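Local coordinates for gdp-l-fucose synthetase (Naegleria fowleri, PDB 6AQZ) that catalyses formation of GDP-L-fucose as an NADP-dependent oxidoreductase of the NAD-dependent epimerase/dehydratase family, at the interface of chains A and B. Residues are numbered along the deposited sequence; one frame, centred on the assembly and turned at random. Chains: chain A/B, gdp-l-fucose synthetase.

Contact 1: the interface of chains A and B. Residues chain A 171, 175, 178-179; chain B 97, 99.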
ATOM      1  N   TRP A 171      11.469   0.980  -5.659  1.00 41.91           N
ATOM      2  CA  TRP A 171      12.367   0.952  -4.514  1.00 43.68           C
ATOM      3  C   TRP A 171      13.490  -0.064  -4.719  1.00 41.38           C
ATOM      4  O   TRP A 171      14.640   0.199  -4.355  1.00 48.94           O
ATOM      5  CB  TRP A 171      11.559   0.639  -3.252  1.00 43.41           C
ATOM      6  CG  TRP A 171      10.577   1.715  -2.923  1.00 40.71           C
ATOM      7  CD1 TRP A 171      10.735   3.054  -3.152  1.00 40.13           C
ATOM      8  CD2 TRP A 171       9.274   1.560  -2.331  1.00 42.05           C
ATOM      9  NE1 TRP A 171       9.628   3.739  -2.726  1.00 43.52           N
ATOM     10  CE2 TRP A 171       8.716   2.854  -2.215  1.00 43.17           C
ATOM     11  CE3 TRP A 171       8.530   0.460  -1.893  1.00 48.52           C
ATOM     12  CZ2 TRP A 171       7.456   3.081  -1.665  1.00 43.82           C
ATOM     13  CZ3 TRP A 171       7.273   0.685  -1.355  1.00 49.21           C
ATOM     14  CH2 TRP A 171       6.748   1.987  -1.247  1.00 47.45           C
ATOM     15  N   LYS A 175      17.591   0.504  -4.768  1.00 47.19           N
ATOM     16  CA  LYS A 175      18.605  -0.307  -4.105  1.00 50.08           C
ATOM     17  C   LYS A 175      19.634  -0.838  -5.107  1.00 53.37           C
ATOM     18  O   LYS A 175      20.841  -0.805  -4.839  1.00 56.92           O
ATOM     19  CB  LYS A 175      17.933  -1.444  -3.335  1.00 46.88           C
ATOM     20  CG  LYS A 175      18.894  -2.278  -2.514  1.00 53.73           C
ATOM     21  CD  LYS A 175      18.160  -3.367  -1.751  1.00 54.20           C
ATOM     22  CE  LYS A 175      19.095  -4.161  -0.871  1.00 64.70           C
ATOM     23  NZ  LYS A 175      18.359  -5.101   0.014  1.00 72.57           N
ATOM     24  N   ASN A 178      22.110   1.858  -6.032  1.00 63.91           N
ATOM     25  CA  ASN A 178      23.014   2.147  -4.928  1.00 67.54           C
ATOM     26  C   ASN A 178      23.984   1.004  -4.677  1.00 65.29           C
ATOM     27  O   ASN A 178      25.133   1.240  -4.298  1.00 70.26           O
ATOM     28  CB  ASN A 178      22.212   2.503  -3.683  1.00 72.92           C
ATOM     29  CG  ASN A 178      21.628   3.901  -3.772  1.00 74.73           C
ATOM     30  OD1 ASN A 178      22.370   4.893  -3.809  1.00 81.57           O
ATOM     31  ND2 ASN A 178      20.305   3.994  -3.831  1.00 59.04           N
ATOM     32  N   GLU A 179      23.567  -0.224  -4.907  1.00 68.96           N
ATOM     33  CA  GLU A 179      24.464  -1.341  -4.673  1.00 73.84           C
ATOM     34  C   GLU A 179      25.261  -1.721  -5.909  1.00 73.81           C
ATOM     35  O   GLU A 179      26.098  -2.625  -5.835  1.00 74.16           O
ATOM     36  CB  GLU A 179      23.658  -2.544  -4.203  1.00 70.41           C
ATOM     37  CG  GLU A 179      23.980  -3.001  -2.819  1.00 74.77           C
ATOM     38  CD  GLU A 179      22.809  -3.712  -2.223  1.00 83.55           C
ATOM     39  OE1 GLU A 179      22.028  -3.035  -1.539  1.00 87.92           O
ATOM     40  OE2 GLU A 179      22.632  -4.926  -2.473  1.00 86.56           O
TER
ATOM     41  N   PHE B  97      17.906   1.250   3.162  1.00 91.63           N
ATOM     42  CA  PHE B  97      17.149   1.131   1.919  1.00 78.59           C
ATOM     43  C   PHE B  97      15.662   1.349   2.133  1.00 63.05           C
ATOM     44  O   PHE B  97      15.093   0.881   3.121  1.00 68.99           O
ATOM     45  CB  PHE B  97      17.385  -0.236   1.290  1.00 73.11           C
ATOM     46  CG  PHE B  97      18.810  -0.470   0.946  1.00 79.45           C
ATOM     47  CD1 PHE B  97      19.430   0.322  -0.011  1.00 77.10           C
ATOM     48  CD2 PHE B  97      19.549  -1.442   1.600  1.00 80.77           C
ATOM     49  CE1 PHE B  97      20.748   0.129  -0.337  1.00 75.68           C
ATOM     50  CE2 PHE B  97      20.880  -1.635   1.282  1.00 78.16           C
ATOM     51  CZ  PHE B  97      21.477  -0.845   0.315  1.00 77.05           C
ATOM     52  N   VAL B  99      13.476  -0.052   0.534  1.00 48.09           N
ATOM     53  CA  VAL B  99      12.904  -1.399   0.498  1.00 56.12           C
ATOM     54  C   VAL B  99      12.677  -1.923   1.912  1.00 56.27           C
ATOM     55  O   VAL B  99      11.602  -2.444   2.242  1.00 52.10           O
ATOM     56  CB  VAL B  99      13.813  -2.343  -0.306  1.00 57.23           C
ATOM     57  CG1 VAL B  99      13.432  -3.775  -0.041  1.00 61.79           C
ATOM     58  CG2 VAL B  99      13.696  -2.043  -1.758  1.00 58.86           C
TER
HETATM   59  O   HOH W   1      15.283   0.755  -1.586  1.00 43.19           O

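Contact 2: the interface of chains A and B. Residues chain A 99, 102-103, 157, 160; chain B 110, 164, 168, 171.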
ATOM      1  N   VAL A  99      -9.638  -8.379   3.094  1.00 38.23           N
ATOM      2  CA  VAL A  99      -8.417  -8.719   3.825  1.00 38.47           C
ATOM      3  C   VAL A  99      -7.541  -9.655   3.008  1.00 41.71           C
ATOM      4  O   VAL A  99      -6.348  -9.396   2.799  1.00 41.93           O
ATOM      5  CB  VAL A  99      -8.784  -9.343   5.186  1.00 44.88           C
ATOM      6  CG1 VAL A  99      -7.638 -10.115   5.766  1.00 45.38           C
ATOM      7  CG2 VAL A  99      -9.182  -8.259   6.164  1.00 49.15           C
ATOM      8  N   TRP A 102      -5.762  -8.108  -0.014  1.00 42.14           N
ATOM      9  CA  TRP A 102      -4.562  -7.361   0.349  1.00 37.10           C
ATOM     10  C   TRP A 102      -3.420  -8.314   0.707  1.00 37.29           C
ATOM     11  O   TRP A 102      -2.351  -8.284   0.089  1.00 36.87           O
ATOM     12  CB  TRP A 102      -4.833  -6.400   1.509  1.00 35.67           C
ATOM     13  CG  TRP A 102      -3.558  -5.813   2.019  1.00 37.65           C
ATOM     14  CD1 TRP A 102      -2.930  -6.117   3.186  1.00 39.75           C
ATOM     15  CD2 TRP A 102      -2.716  -4.869   1.336  1.00 34.00           C
ATOM     16  NE1 TRP A 102      -1.760  -5.414   3.283  1.00 45.73           N
ATOM     17  CE2 TRP A 102      -1.599  -4.638   2.163  1.00 36.58           C
ATOM     18  CE3 TRP A 102      -2.814  -4.182   0.116  1.00 28.55           C
ATOM     19  CZ2 TRP A 102      -0.575  -3.727   1.826  1.00 31.74           C
ATOM     20  CZ3 TRP A 102      -1.784  -3.315  -0.242  1.00 38.87           C
ATOM     21  CH2 TRP A 102      -0.681  -3.079   0.624  1.00 31.00           C
ATOM     22  N   LEU A 103      -3.649  -9.198   1.685  1.00 41.46           N
ATOM     23  CA  LEU A 103      -2.570 -10.025   2.227  1.00 38.98           C
ATOM     24  C   LEU A 103      -1.995 -10.969   1.178  1.00 38.15           C
ATOM     25  O   LEU A 103      -0.772 -11.041   1.010  1.00 40.97           O
ATOM     26  CB  LEU A 103      -3.060 -10.835   3.435  1.00 37.78           C
ATOM     27  CG  LEU A 103      -3.553 -10.009   4.618  1.00 36.91           C
ATOM     28  CD1 LEU A 103      -4.097 -10.872   5.742  1.00 37.45           C
ATOM     29  CD2 LEU A 103      -2.421  -9.082   5.057  1.00 34.63           C
ATOM     30  N   ALA A 157      -8.625  -3.177  -2.223  1.00 40.70           N
ATOM     31  CA  ALA A 157      -7.513  -3.966  -1.691  1.00 44.76           C
ATOM     32  C   ALA A 157      -6.668  -4.545  -2.822  1.00 44.40           C
ATOM     33  O   ALA A 157      -5.437  -4.450  -2.816  1.00 44.66           O
ATOM     34  CB  ALA A 157      -8.028  -5.083  -0.777  1.00 38.44           C
ATOM     35  N   TYR A 160      -4.794  -1.546  -4.413  1.00 29.11           N
ATOM     36  CA  TYR A 160      -3.648  -1.036  -3.660  1.00 32.74           C
ATOM     37  C   TYR A 160      -2.481  -2.012  -3.680  1.00 35.39           C
ATOM     38  O   TYR A 160      -1.322  -1.590  -3.787  1.00 44.35           O
ATOM     39  CB  TYR A 160      -4.050  -0.707  -2.215  1.00 34.31           C
ATOM     40  CG  TYR A 160      -4.591   0.697  -2.049  1.00 38.51           C
ATOM     41  CD1 TYR A 160      -3.866   1.807  -2.498  1.00 35.87           C
ATOM     42  CD2 TYR A 160      -5.826   0.915  -1.458  1.00 39.70           C
ATOM     43  CE1 TYR A 160      -4.364   3.083  -2.340  1.00 36.74           C
ATOM     44  CE2 TYR A 160      -6.319   2.183  -1.291  1.00 36.72           C
ATOM     45  CZ  TYR A 160      -5.594   3.263  -1.731  1.00 38.48           C
ATOM     46  OH  TYR A 160      -6.126   4.528  -1.570  1.00 48.27           O
TER
ATOM     47  N   ASN B 110       0.786  -5.859   9.077  1.00 32.71           N
ATOM     48  CA  ASN B 110      -0.046  -6.979   8.655  1.00 34.43           C
ATOM     49  C   ASN B 110      -0.155  -8.014   9.765  1.00 35.64           C
ATOM     50  O   ASN B 110      -1.250  -8.510  10.040  1.00 32.55           O
ATOM     51  CB  ASN B 110       0.483  -7.650   7.361  1.00 31.26           C
ATOM     52  CG  ASN B 110       0.232  -6.817   6.081  1.00 37.74           C
ATOM     53  OD1 ASN B 110      -0.558  -5.877   6.075  1.00 38.96           O
ATOM     54  ND2 ASN B 110       0.935  -7.177   4.987  1.00 33.74           N
ATOM     55  N   MET B 164      -1.259   1.902   4.256  1.00 33.46           N
ATOM     56  CA  MET B 164      -1.825   0.557   4.227  1.00 35.99           C
ATOM     57  C   MET B 164      -2.112   0.014   5.629  1.00 34.55           C
ATOM     58  O   MET B 164      -2.911  -0.905   5.776  1.00 39.02           O
ATOM     59  CB  MET B 164      -0.896  -0.363   3.426  1.00 28.76           C
ATOM     60  CG  MET B 164      -0.773   0.069   1.944  1.00 36.85           C
ATOM     61  SD  MET B 164      -2.386   0.315   1.142  1.00 42.36           S
ATOM     62  CE  MET B 164      -2.465   2.088   0.972  1.00 41.68           C
ATOM     63  N   LEU B 168      -5.769  -1.501   6.023  1.00 34.56           N
ATOM     64  CA  LEU B 168      -5.945  -2.838   6.562  1.00 30.41           C
ATOM     65  C   LEU B 168      -6.886  -2.833   7.755  1.00 34.97           C
ATOM     66  O   LEU B 168      -7.644  -3.797   7.950  1.00 40.44           O
ATOM     67  CB  LEU B 168      -4.608  -3.452   6.937  1.00 31.96           C
ATOM     68  CG  LEU B 168      -4.746  -4.920   7.358  1.00 36.51           C
ATOM     69  CD1 LEU B 168      -5.552  -5.730   6.270  1.00 30.42           C
ATOM     70  CD2 LEU B 168      -3.357  -5.552   7.538  1.00 33.34           C
ATOM     71  N   TRP B 171     -10.336  -2.700   6.313  1.00 32.00           N
ATOM     72  CA  TRP B 171     -10.685  -3.989   5.731  1.00 37.40           C
ATOM     73  C   TRP B 171     -11.027  -5.020   6.814  1.00 35.68           C
ATOM     74  O   TRP B 171     -11.932  -5.845   6.622  1.00 37.13           O
ATOM     75  CB  TRP B 171      -9.547  -4.468   4.805  1.00 35.92           C
ATOM     76  CG  TRP B 171      -9.390  -3.556   3.571  1.00 32.32           C
ATOM     77  CD1 TRP B 171     -10.391  -2.893   2.933  1.00 29.96           C
ATOM     78  CD2 TRP B 171      -8.174  -3.196   2.884  1.00 33.64           C
ATOM     79  NE1 TRP B 171      -9.889  -2.163   1.890  1.00 44.55           N
ATOM     80  CE2 TRP B 171      -8.530  -2.323   1.841  1.00 42.35           C
ATOM     81  CE3 TRP B 171      -6.825  -3.528   3.046  1.00 40.94           C
ATOM     82  CZ2 TRP B 171      -7.583  -1.776   0.958  1.00 44.43           C
ATOM     83  CZ3 TRP B 171      -5.882  -2.982   2.166  1.00 34.85           C
ATOM     84  CH2 TRP B 171      -6.273  -2.129   1.134  1.00 39.86           C
TER
HETATM   85  O   HOH W   2     -12.172  -7.704   4.425  1.00 40.03           O

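Contact 1: the interface of chains A and B
Water 1 joins the chains where A:Trp171 lies against B:Val99: it is 2.9 Å from the main-chain O of A:Trp171 and also 2.9 Å from the N of B:Val99, with an angle of 152° at the hydrogen of that N-H. B:Val99 stands in the first turn of helix 98-118, where an amide N-H has no earlier helical carbonyl to pair with, and the water links it to the partner's helix 156-179. Beside this bridge the CG2 methyl of B:Val99 lies 3.7 Å from CB of A:Trp171 and also meets the carbonyl group of that residue.

Farther along the same helix, the aliphatic chain of A:Lys175 runs across one face of the B:Phe97 ring, with CG anti to the backbone N (chi1 -175°) and the rest of the chain extended. CG of A:Lys175 makes a CH-pi contact over that face, 3.8 Å from the B:Phe97 centroid and offset toward CD1. CE of A:Lys175 reaches CD2 of B:Phe97 at 3.7 Å. A:Glu179 brings its carboxylate over the CZ rim on the lysine's side, the two planes 56° apart; CD of A:Glu179 is 4.1 Å from CZ of B:Phe97, but the closer approach of OE1 is doubtful. A:Asn178 borders the ring more distantly. Setting the loop residue B:Phe97 against the last turns of helix 156-179 probably helps to fix the start of helix 98-118 on the partner and to hold the dimer together.

Contact 2: the interface of chains A and B
A:Trp102 and B:Trp171 cross at about a right angle, and the A:Trp102 indole lays one face against B:Trp171, B:Leu168 and B:Met164 while its N-H edge meets B:Asn110. Its CB lies 3.6 Å from CZ3 of B:Trp171, and the same CZ3 stands over the indole face, close to CG and CD2. Turning CG anti to the backbone N (chi1 171°) sends the ring toward the partner's helices. CD1 comes near the B:Leu168 methyl CD1, and NE1 of A:Trp102 donates a hydrogen bond of 3.1 Å to the amide oxygen OD1 of B:Asn110. The acceptor lies in the indole plane, whereas the donor is tilted 26° from the carbonyl plane of the amide, which stands nearly upright to the ring. A:Leu103 supports this amide, its CD2 methyl 3.6 Å from CG of B:Asn110. B:Met164 lies over the same face as B:Trp171, at the benzo end: its CB is near CZ2 of A:Trp102 and its SD near CZ3. CG of B:Met164 packs 3.4 Å from CH2 of A:Trp102.

B:Met164, bent at chi2 and chi3, carries its CE methyl over the A:Tyr160 ring, 3.9 Å from the centroid. The CB methyl of A:Ala157 covers the six-membered ring of B:Trp171, 3.8 Å from its centroid. Every residue here belongs to helix 98-118 or helix 156-179, so the site lies where this pair from each subunit packs together; helix 156-179 also carries the YXXXK motif of the family.

The C-alpha centres of contact 1 and contact 2 are about 24 Å apart on one two-fold symmetric interface. Both draw on helices 98-118 and 156-179, and the exchange of chains ties them together: A:Trp171 and B:Val99 in contact 1 have their counterparts, B:Trp171 and A:Val99, in contact 2, water bridge included. Contact 1 adds the end of helix 156-179 and the loop before helix 98-118, while contact 2 lies farther into the helix pairs. Together they suggest a four-helix dimer interface of the kind common in this family.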